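Local coordinates for PAN2-PAN3 deadenylation complex catalytic subunit pan2 (Neurospora crassa, PDB 4CZX), which probably shortens the poly(A) tails of mRNA as catalytic subunit of the PAN deadenylation complex and is represented here by its N-terminal WD40 propeller domain, at residues Y25-I33 with L304-Y312; I103-M111 with V141-E149. All coordinates share one frame; numbering follows the deposited sequence. Where two conformers were deposited one is given.

From the N terminus, after a short strand 2-3 that adds to another sheet, the chain supplies strand 10-16, an edge strand of the sheet completed by strands 290-295, 302-306 and 310-315, then runs through 25-33 into the blade beginning with strand 32-35. Contact 1 pairs that connection with the hairpin at 304-312, closing a loop of most of the chain and tying this blade to the one holding strand 10-16 and the last strands. Within this span contact 2 closes a much shorter loop of 29 residues between 103-111 and 141-149, joining the blade ending in strand 102-106 to that ending in strand 145-151. The two interfaces are separate: centres about 29 Å apart, nearest atoms about 15 Å.

Contact 1. Residues Y25-I33 with L304-Y312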
loop_
_atom_site.group_PDB
_atom_site.type_symbol
_atom_site.label_atom_id
_atom_site.label_comp_id
_atom_site.label_asym_id
_atom_site.label_seq_id
_atom_site.Cartn_x
_atom_site.Cartn_y
_atom_site.Cartn_z
ATOM N N TYR A 25 8.785 7.371 -16.847
ATOM C CA TYR A 25 9.076 7.093 -18.262
ATOM C C TYR A 25 7.940 7.477 -19.226
ATOM O O TYR A 25 8.162 8.094 -20.282
ATOM C CB TYR A 25 9.404 5.609 -18.418
ATOM C CG TYR A 25 9.739 5.182 -19.821
ATOM C CD1 TYR A 25 10.930 5.568 -20.415
ATOM C CD2 TYR A 25 8.866 4.368 -20.552
ATOM C CE1 TYR A 25 11.252 5.174 -21.693
ATOM C CE2 TYR A 25 9.180 3.968 -21.838
ATOM C CZ TYR A 25 10.378 4.378 -22.401
ATOM O OH TYR A 25 10.718 3.991 -23.672
ATOM N N HIS A 26 6.714 7.130 -18.857
ATOM C CA HIS A 26 5.496 7.366 -19.640
ATOM C C HIS A 26 5.257 8.838 -19.935
ATOM O O HIS A 26 4.534 9.205 -20.864
ATOM C CB HIS A 26 4.279 6.824 -18.881
ATOM C CG HIS A 26 3.919 7.640 -17.676
ATOM N ND1 HIS A 26 4.560 7.502 -16.461
ATOM C CD2 HIS A 26 3.008 8.630 -17.509
ATOM C CE1 HIS A 26 4.051 8.361 -15.596
ATOM N NE2 HIS A 26 3.104 9.052 -16.204
ATOM N N ALA A 27 5.813 9.689 -19.080
ATOM C CA ALA A 27 5.536 11.119 -19.149
ATOM C C ALA A 27 6.466 11.866 -20.119
ATOM O O ALA A 27 6.222 13.028 -20.434
ATOM C CB ALA A 27 5.617 11.738 -17.752
ATOM N N GLY A 28 7.518 11.202 -20.596
ATOM C CA GLY A 28 8.349 11.776 -21.645
ATOM C C GLY A 28 9.828 11.895 -21.303
ATOM O O GLY A 28 10.272 11.424 -20.260
ATOM N N PRO A 29 10.603 12.526 -22.190
ATOM C CA PRO A 29 12.054 12.681 -22.006
ATOM C C PRO A 29 12.398 13.681 -20.918
ATOM O O PRO A 29 11.506 14.269 -20.301
ATOM C CB PRO A 29 12.523 13.194 -23.372
ATOM C CG PRO A 29 11.351 13.991 -23.857
ATOM C CD PRO A 29 10.138 13.174 -23.429
ATOM N N ALA A 30 13.695 13.874 -20.689
ATOM C CA ALA A 30 14.157 14.846 -19.707
ATOM C C ALA A 30 13.559 16.237 -19.961
ATOM O O ALA A 30 13.293 16.616 -21.108
ATOM C CB ALA A 30 15.688 14.908 -19.706
ATOM N N SER A 31 13.324 16.969 -18.878
ATOM C CA SER A 31 12.730 18.299 -18.928
ATOM C C SER A 31 13.808 19.371 -18.878
ATOM O O SER A 31 13.591 20.517 -19.305
ATOM C CB SER A 31 11.756 18.489 -17.761
ATOM O OG SER A 31 12.448 18.347 -16.521
ATOM N N THR A 32 14.967 19.008 -18.330
ATOM C CA THR A 32 16.093 19.938 -18.237
ATOM C C THR A 32 17.338 19.161 -17.796
ATOM O O THR A 32 17.224 18.086 -17.186
ATOM C CB THR A 32 15.789 21.097 -17.244
ATOM O OG1 THR A 32 16.852 22.057 -17.259
ATOM C CG2 THR A 32 15.611 20.564 -15.812
ATOM N N ILE A 33 18.517 19.664 -18.144
ATOM C CA ILE A 33 19.766 19.136 -17.590
ATOM C C ILE A 33 20.682 20.289 -17.200
ATOM O O ILE A 33 20.614 21.372 -17.791
ATOM C CB ILE A 33 20.508 18.198 -18.585
ATOM C CG1 ILE A 33 21.156 19.001 -19.722
ATOM C CG2 ILE A 33 19.558 17.112 -19.157
ATOM C CD1 ILE A 33 21.847 18.133 -20.757
ATOM N N LEU A 304 24.183 16.573 -23.706
ATOM C CA LEU A 304 23.051 16.728 -24.610
ATOM C C LEU A 304 21.978 15.699 -24.272
ATOM O O LEU A 304 22.279 14.508 -24.175
ATOM C CB LEU A 304 23.482 16.555 -26.070
ATOM C CG LEU A 304 24.508 17.498 -26.703
ATOM C CD1 LEU A 304 25.943 17.104 -26.351
ATOM C CD2 LEU A 304 24.323 17.518 -28.208
ATOM N N ALA A 305 20.739 16.142 -24.085
ATOM C CA ALA A 305 19.650 15.200 -23.853
ATOM C C ALA A 305 18.745 15.178 -25.069
ATOM O O ALA A 305 18.485 16.232 -25.656
ATOM C CB ALA A 305 18.855 15.570 -22.599
ATOM N N ASP A 306 18.276 13.988 -25.457
ATOM C CA ASP A 306 17.445 13.878 -26.654
ATOM C C ASP A 306 16.028 13.414 -26.331
ATOM O O ASP A 306 15.725 13.039 -25.193
ATOM C CB ASP A 306 18.095 12.956 -27.709
ATOM C CG ASP A 306 18.106 11.470 -27.323
ATOM O OD1 ASP A 306 17.343 11.021 -26.440
ATOM O OD2 ASP A 306 18.900 10.726 -27.940
ATOM N N ASN A 307 15.157 13.429 -27.337
ATOM C CA ASN A 307 13.759 13.129 -27.070
ATOM C C ASN A 307 13.503 11.627 -26.982
ATOM O O ASN A 307 12.366 11.202 -26.803
ATOM C CB ASN A 307 12.860 13.779 -28.129
ATOM C CG ASN A 307 12.958 13.114 -29.474
ATOM O OD1 ASN A 307 13.946 12.457 -29.790
ATOM N ND2 ASN A 307 11.920 13.276 -30.282
ATOM N N LYS A 308 14.563 10.830 -27.096
ATOM C CA LYS A 308 14.472 9.381 -26.896
ATOM C C LYS A 308 14.930 8.976 -25.483
ATOM O O LYS A 308 15.204 7.800 -25.225
ATOM C CB LYS A 308 15.308 8.639 -27.944
ATOM C CG LYS A 308 14.815 8.799 -29.400
ATOM C CD LYS A 308 13.324 8.543 -29.551
ATOM C CE LYS A 308 12.893 8.611 -31.026
ATOM N NZ LYS A 308 13.308 9.889 -31.693
ATOM N N HIS A 309 15.014 9.972 -24.599
ATOM C CA HIS A 309 15.373 9.822 -23.174
ATOM C C HIS A 309 16.877 9.623 -22.903
ATOM O O HIS A 309 17.268 9.321 -21.773
ATOM C CB HIS A 309 14.591 8.664 -22.522
ATOM C CG HIS A 309 13.103 8.852 -22.511
ATOM N ND1 HIS A 309 12.323 8.524 -21.423
ATOM C CD2 HIS A 309 12.248 9.306 -23.461
ATOM C CE1 HIS A 309 11.057 8.783 -21.693
ATOM N NE2 HIS A 309 10.983 9.255 -22.925
ATOM N N ASN A 310 17.727 9.806 -23.908
ATOM C CA ASN A 310 19.162 9.666 -23.674
ATOM C C ASN A 310 19.794 10.975 -23.261
ATOM O O ASN A 310 19.426 12.029 -23.769
ATOM C CB ASN A 310 19.888 9.158 -24.919
ATOM C CG ASN A 310 19.267 7.911 -25.486
ATOM O OD1 ASN A 310 19.313 6.850 -24.865
ATOM N ND2 ASN A 310 18.687 8.025 -26.683
ATOM N N THR A 311 20.745 10.911 -22.337
ATOM C CA THR A 311 21.632 12.043 -22.101
ATOM C C THR A 311 23.068 11.590 -22.312
ATOM O O THR A 311 23.490 10.571 -21.760
ATOM C CB THR A 311 21.473 12.631 -20.698
ATOM O OG1 THR A 311 20.173 13.217 -20.582
ATOM C CG2 THR A 311 22.524 13.713 -20.445
ATOM N N TYR A 312 23.797 12.350 -23.131
ATOM C CA TYR A 312 25.158 12.028 -23.530
ATOM C C TYR A 312 26.132 13.042 -22.967
ATOM O O TYR A 312 25.801 14.219 -22.840
ATOM C CB TYR A 312 25.311 12.023 -25.051
ATOM C CG TYR A 312 24.338 11.159 -25.810
ATOM C CD1 TYR A 312 23.086 11.640 -26.164
ATOM C CD2 TYR A 312 24.684 9.879 -26.207
ATOM C CE1 TYR A 312 22.195 10.860 -26.876
ATOM C CE2 TYR A 312 23.802 9.090 -26.922
ATOM C CZ TYR A 312 22.555 9.585 -27.251
ATOM O OH TYR A 312 21.667 8.803 -27.953
HETATM O O HOH W 1 15.971 12.976 -22.454
#
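The His309 ring packs against the bend made by Tyr25, Gly28 and Pro29, and this is the tight part of the contact. Pro29 CA lies over one face of the imidazole, 3.8 Å from its centroid and 15° off the ring normal, which defines a CH-pi contact. The Tyr25 ring meets the imidazole obliquely, with centroids 4.8 Å apart and planes at 55°. His309 CE1 comes 3.1 Å from Gly28 O and 3.3 Å from Tyr25 O, the latter near the ring plane. A first torsion of -62° sets His309 CG beside its own backbone N and turns the ring to this bend, while ND1 is hydrogen-bonded to Pro18 O, which would hold the ring's rotation.

Behind the ring runs the type I turn from Asp306 to His309. Asp306 OD1 accepts from Lys308 N, an Asx turn, and from Asn310 N on the opposite face of the carboxylate plane. The link between segments is looser here. No direct hydrogen bond crosses the contact; a water accepts from Ala30 N at 3.0 Å and donates to Asp306 O at 2.8 Å. Ala30 CB stands 4.3 Å from Ala305 CB, whereas Ile33 CG2 approaches that same Ala305 CB to 3.8 Å. On the partly exposed side, Pro29 CB and CG lie against Asp306 O and the Asn307 backbone.

The hairpin of strands 302-306 and 310-315 thus meets the chain leading into strand 32-35 and Ile33 within it. Strand 290-295, next to 302-306 in the same sheet, also touches Pro29 and Ile33, and strand 41-45 of the other blade touches Thr311, so the contact lies between two adjacent blades.

Contact 2. Residues I103-M111 with V141-E149; sequences IWSIRHESM and VNKGEVVKE. With PO4 (phosphate ion), chain D.
Trp104 covers the turn at Gly144 and donates from its indole edge to Val141 O, with NE1 3.0 Å from that oxygen and an N-H...O angle of 149°. Gly144 CA lies over the five-membered ring, 3.4 Å from its centroid and only 6° off the normal, a CH-pi contact that leaves no room for a side chain: a CB on Gly144 would clash with Trp104 CG. With its first torsion at 49°, Trp104 CG sits between the backbone N and carbonyl carbon, laying the indole across this turn. A leucine in place of Trp104 would probably leave Val141 O without its indole donor and open a gap over Gly144.

Beside it, Ile106 CD1 rests 3.4 Å from Gly144 O, and Ile106 CG2 packs 3.9 Å from Val146 CG2, a methyl that also meets His108 CD2. At the far end Ser110 OG donates to Glu149 OE2 at 2.8 Å, reaching it from above the carboxylate plane, while Glu149 OE1 lies 3.5 Å from His108 CE1.

A second shell sets these groups. Ser110 N donates to His108 ND1 at 2.9 Å, holding the imidazole in the type I turn from His108 to Met111, and Lys135 forms a salt bridge with Glu149 OE2. Gly144 and Glu145 make a G1 bulge opposite Asp140. Farther out, Arg107 NE donates to phosphate O3 at 2.8 Å; Arg91 also binds this ion, probably from the crystallisation liquor, and Asp72 pairs with Arg107 NH1.

Strands 102-106 and 145-151, each outermost in its four-stranded sheet, thus join two successive blades, with Val93 and Met95 of strand 93-96 touching Trp104 and strand 135-140 against Ile106, His108 and Val146.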
loop_
_atom_site.group_PDB
_atom_site.type_symbol
_atom_site.label_atom_id
_atom_site.label_comp_id
_atom_site.label_asym_id
_atom_site.label_seq_id
_atom_site.Cartn_x
_atom_site.Cartn_y
_atom_site.Cartn_z
ATOM N N ILE A 103 16.461 20.277 2.593
ATOM C CA ILE A 103 16.936 21.486 3.250
ATOM C C ILE A 103 15.781 22.457 3.502
ATOM O O ILE A 103 15.582 22.888 4.643
ATOM C CB ILE A 103 18.050 22.169 2.431
ATOM C CG1 ILE A 103 19.324 21.318 2.485
ATOM C CG2 ILE A 103 18.321 23.574 2.953
ATOM C CD1 ILE A 103 20.459 21.838 1.629
ATOM N N TRP A 104 15.044 22.827 2.451
ATOM C CA TRP A 104 13.766 23.519 2.641
ATOM C C TRP A 104 12.786 23.345 1.484
ATOM O O TRP A 104 13.118 22.824 0.417
ATOM C CB TRP A 104 13.965 25.022 2.919
ATOM C CG TRP A 104 14.884 25.836 1.989
ATOM C CD1 TRP A 104 16.116 26.335 2.308
ATOM C CD2 TRP A 104 14.609 26.284 0.646
ATOM N NE1 TRP A 104 16.635 27.046 1.250
ATOM C CE2 TRP A 104 15.734 27.028 0.216
ATOM C CE3 TRP A 104 13.530 26.124 -0.239
ATOM C CZ2 TRP A 104 15.814 27.608 -1.053
ATOM C CZ3 TRP A 104 13.612 26.700 -1.504
ATOM C CH2 TRP A 104 14.749 27.433 -1.898
ATOM N N SER A 105 11.554 23.775 1.723
ATOM C CA SER A 105 10.475 23.598 0.762
ATOM C C SER A 105 9.594 24.834 0.786
ATOM O O SER A 105 9.114 25.240 1.840
ATOM C CB SER A 105 9.662 22.335 1.092
ATOM O OG SER A 105 8.624 22.130 0.143
ATOM N N ILE A 106 9.408 25.459 -0.372
ATOM C CA ILE A 106 8.581 26.644 -0.442
ATOM C C ILE A 106 7.467 26.412 -1.461
ATOM O O ILE A 106 7.719 26.157 -2.637
ATOM C CB ILE A 106 9.410 27.898 -0.819
ATOM C CG1 ILE A 106 10.508 28.142 0.227
ATOM C CG2 ILE A 106 8.507 29.113 -0.937
ATOM C CD1 ILE A 106 11.427 29.324 -0.090
ATOM N N ARG A 107 6.229 26.471 -0.987
ATOM C CA ARG A 107 5.071 26.274 -1.850
ATOM C C ARG A 107 4.129 27.439 -1.602
ATOM O O ARG A 107 3.163 27.332 -0.842
ATOM C CB ARG A 107 4.394 24.926 -1.575
ATOM C CG ARG A 107 3.420 24.493 -2.680
ATOM C CD ARG A 107 2.745 23.146 -2.403
ATOM N NE ARG A 107 1.874 22.799 -3.526
ATOM C CZ ARG A 107 2.285 22.165 -4.626
ATOM N NH1 ARG A 107 3.547 21.768 -4.742
ATOM N NH2 ARG A 107 1.433 21.926 -5.613
ATOM N N HIS A 108 4.451 28.564 -2.232
ATOM C CA HIS A 108 3.774 29.842 -2.012
ATOM C C HIS A 108 2.552 29.957 -2.929
ATOM O O HIS A 108 2.572 29.441 -4.051
ATOM C CB HIS A 108 4.778 30.979 -2.260
ATOM C CG HIS A 108 4.304 32.336 -1.847
ATOM N ND1 HIS A 108 3.477 33.110 -2.634
ATOM C CD2 HIS A 108 4.592 33.084 -0.756
ATOM C CE1 HIS A 108 3.254 34.265 -2.032
ATOM N NE2 HIS A 108 3.922 34.275 -0.892
ATOM N N GLU A 109 1.495 30.619 -2.454
ATOM C CA GLU A 109 0.264 30.785 -3.233
ATOM C C GLU A 109 0.484 31.491 -4.566
ATOM O O GLU A 109 -0.249 31.255 -5.514
ATOM C CB GLU A 109 -0.781 31.561 -2.433
ATOM C CG GLU A 109 -1.368 30.789 -1.269
ATOM C CD GLU A 109 -2.469 31.561 -0.555
ATOM O OE1 GLU A 109 -2.924 32.597 -1.097
ATOM O OE2 GLU A 109 -2.872 31.133 0.552
ATOM N N SER A 110 1.489 32.355 -4.640
ATOM C CA SER A 110 1.749 33.102 -5.869
ATOM C C SER A 110 2.595 32.299 -6.849
ATOM O O SER A 110 2.924 32.777 -7.933
ATOM C CB SER A 110 2.435 34.430 -5.555
ATOM O OG SER A 110 1.568 35.288 -4.829
ATOM N N MET A 111 2.954 31.079 -6.465
ATOM C CA MET A 111 3.654 30.184 -7.376
ATOM C C MET A 111 2.629 29.378 -8.160
ATOM O O MET A 111 2.235 28.287 -7.747
ATOM C CB MET A 111 4.612 29.260 -6.612
ATOM C CG MET A 111 5.683 30.005 -5.863
ATOM S SD MET A 111 6.693 28.910 -4.839
ATOM C CE MET A 111 7.959 30.047 -4.273
ATOM N N VAL A 141 17.813 32.322 0.249
ATOM C CA VAL A 141 18.273 30.946 0.106
ATOM C C VAL A 141 18.779 30.381 1.441
ATOM O O VAL A 141 18.681 29.177 1.703
ATOM C CB VAL A 141 19.370 30.865 -0.987
ATOM C CG1 VAL A 141 19.956 29.477 -1.083
ATOM C CG2 VAL A 141 18.756 31.262 -2.362
ATOM N N ASN A 142 19.284 31.254 2.301
ATOM C CA ASN A 142 19.768 30.801 3.603
ATOM C C ASN A 142 18.624 30.446 4.544
ATOM O O ASN A 142 18.673 29.426 5.229
ATOM C CB ASN A 142 20.666 31.863 4.227
ATOM C CG ASN A 142 21.935 32.071 3.439
ATOM O OD1 ASN A 142 22.556 31.110 2.986
ATOM N ND2 ASN A 142 22.313 33.325 3.242
ATOM N N LYS A 143 17.589 31.279 4.563
ATOM C CA LYS A 143 16.459 31.056 5.457
ATOM C C LYS A 143 15.402 30.155 4.827
ATOM O O LYS A 143 14.607 29.537 5.530
ATOM C CB LYS A 143 15.832 32.389 5.867
ATOM C CG LYS A 143 16.668 33.197 6.869
ATOM C CD LYS A 143 15.967 34.500 7.221
ATOM C CE LYS A 143 16.768 35.345 8.195
ATOM N NZ LYS A 143 16.262 36.751 8.189
ATOM N N GLY A 144 15.393 30.082 3.500
ATOM C CA GLY A 144 14.387 29.306 2.800
ATOM C C GLY A 144 13.004 29.918 2.942
ATOM O O GLY A 144 12.028 29.227 3.257
ATOM N N GLU A 145 12.921 31.225 2.726
ATOM C CA GLU A 145 11.644 31.915 2.777
ATOM C C GLU A 145 11.545 32.996 1.703
ATOM O O GLU A 145 12.547 33.602 1.310
ATOM C CB GLU A 145 11.424 32.529 4.160
ATOM C CG GLU A 145 12.444 33.578 4.554
ATOM C CD GLU A 145 12.410 33.911 6.045
ATOM O OE1 GLU A 145 12.043 33.028 6.855
ATOM O OE2 GLU A 145 12.766 35.058 6.404
ATOM N N VAL A 146 10.324 33.222 1.234
ATOM C CA VAL A 146 10.017 34.357 0.378
ATOM C C VAL A 146 10.186 35.640 1.179
ATOM O O VAL A 146 9.643 35.765 2.275
ATOM C CB VAL A 146 8.579 34.272 -0.178
ATOM C CG1 VAL A 146 8.222 35.544 -0.947
ATOM C CG2 VAL A 146 8.430 33.046 -1.068
ATOM N N VAL A 147 10.949 36.590 0.642
ATOM C CA VAL A 147 11.179 37.856 1.335
ATOM C C VAL A 147 10.505 39.020 0.617
ATOM O O VAL A 147 10.348 40.102 1.176
ATOM C CB VAL A 147 12.683 38.160 1.477
ATOM C CG1 VAL A 147 13.336 37.138 2.387
ATOM C CG2 VAL A 147 13.356 38.172 0.109
ATOM N N LYS A 148 10.099 38.790 -0.624
ATOM C CA LYS A 148 9.491 39.843 -1.416
ATOM C C LYS A 148 8.646 39.256 -2.534
ATOM O O LYS A 148 8.986 38.219 -3.103
ATOM C CB LYS A 148 10.577 40.755 -1.989
ATOM C CG LYS A 148 10.108 42.123 -2.421
ATOM C CD LYS A 148 11.282 43.085 -2.429
ATOM C CE LYS A 148 10.820 44.532 -2.513
ATOM N NZ LYS A 148 11.732 45.438 -1.742
ATOM N N GLU A 149 7.540 39.925 -2.834
ATOM C CA GLU A 149 6.713 39.579 -3.981
ATOM C C GLU A 149 6.653 40.783 -4.909
ATOM O O GLU A 149 6.427 41.894 -4.447
ATOM C CB GLU A 149 5.315 39.159 -3.526
ATOM C CG GLU A 149 4.366 38.801 -4.649
ATOM C CD GLU A 149 3.105 38.123 -4.146
ATOM O OE1 GLU A 149 3.099 37.648 -2.987
ATOM O OE2 GLU A 149 2.119 38.071 -4.909
HETATM P P PO4 D . -1.938 23.005 -3.733
HETATM O O1 PO4 D . -2.715 24.168 -4.309
HETATM O O2 PO4 D . -1.510 22.099 -4.865
HETATM O O3 PO4 D . -0.730 23.523 -2.991
HETATM O O4 PO4 D . -2.813 22.238 -2.765
#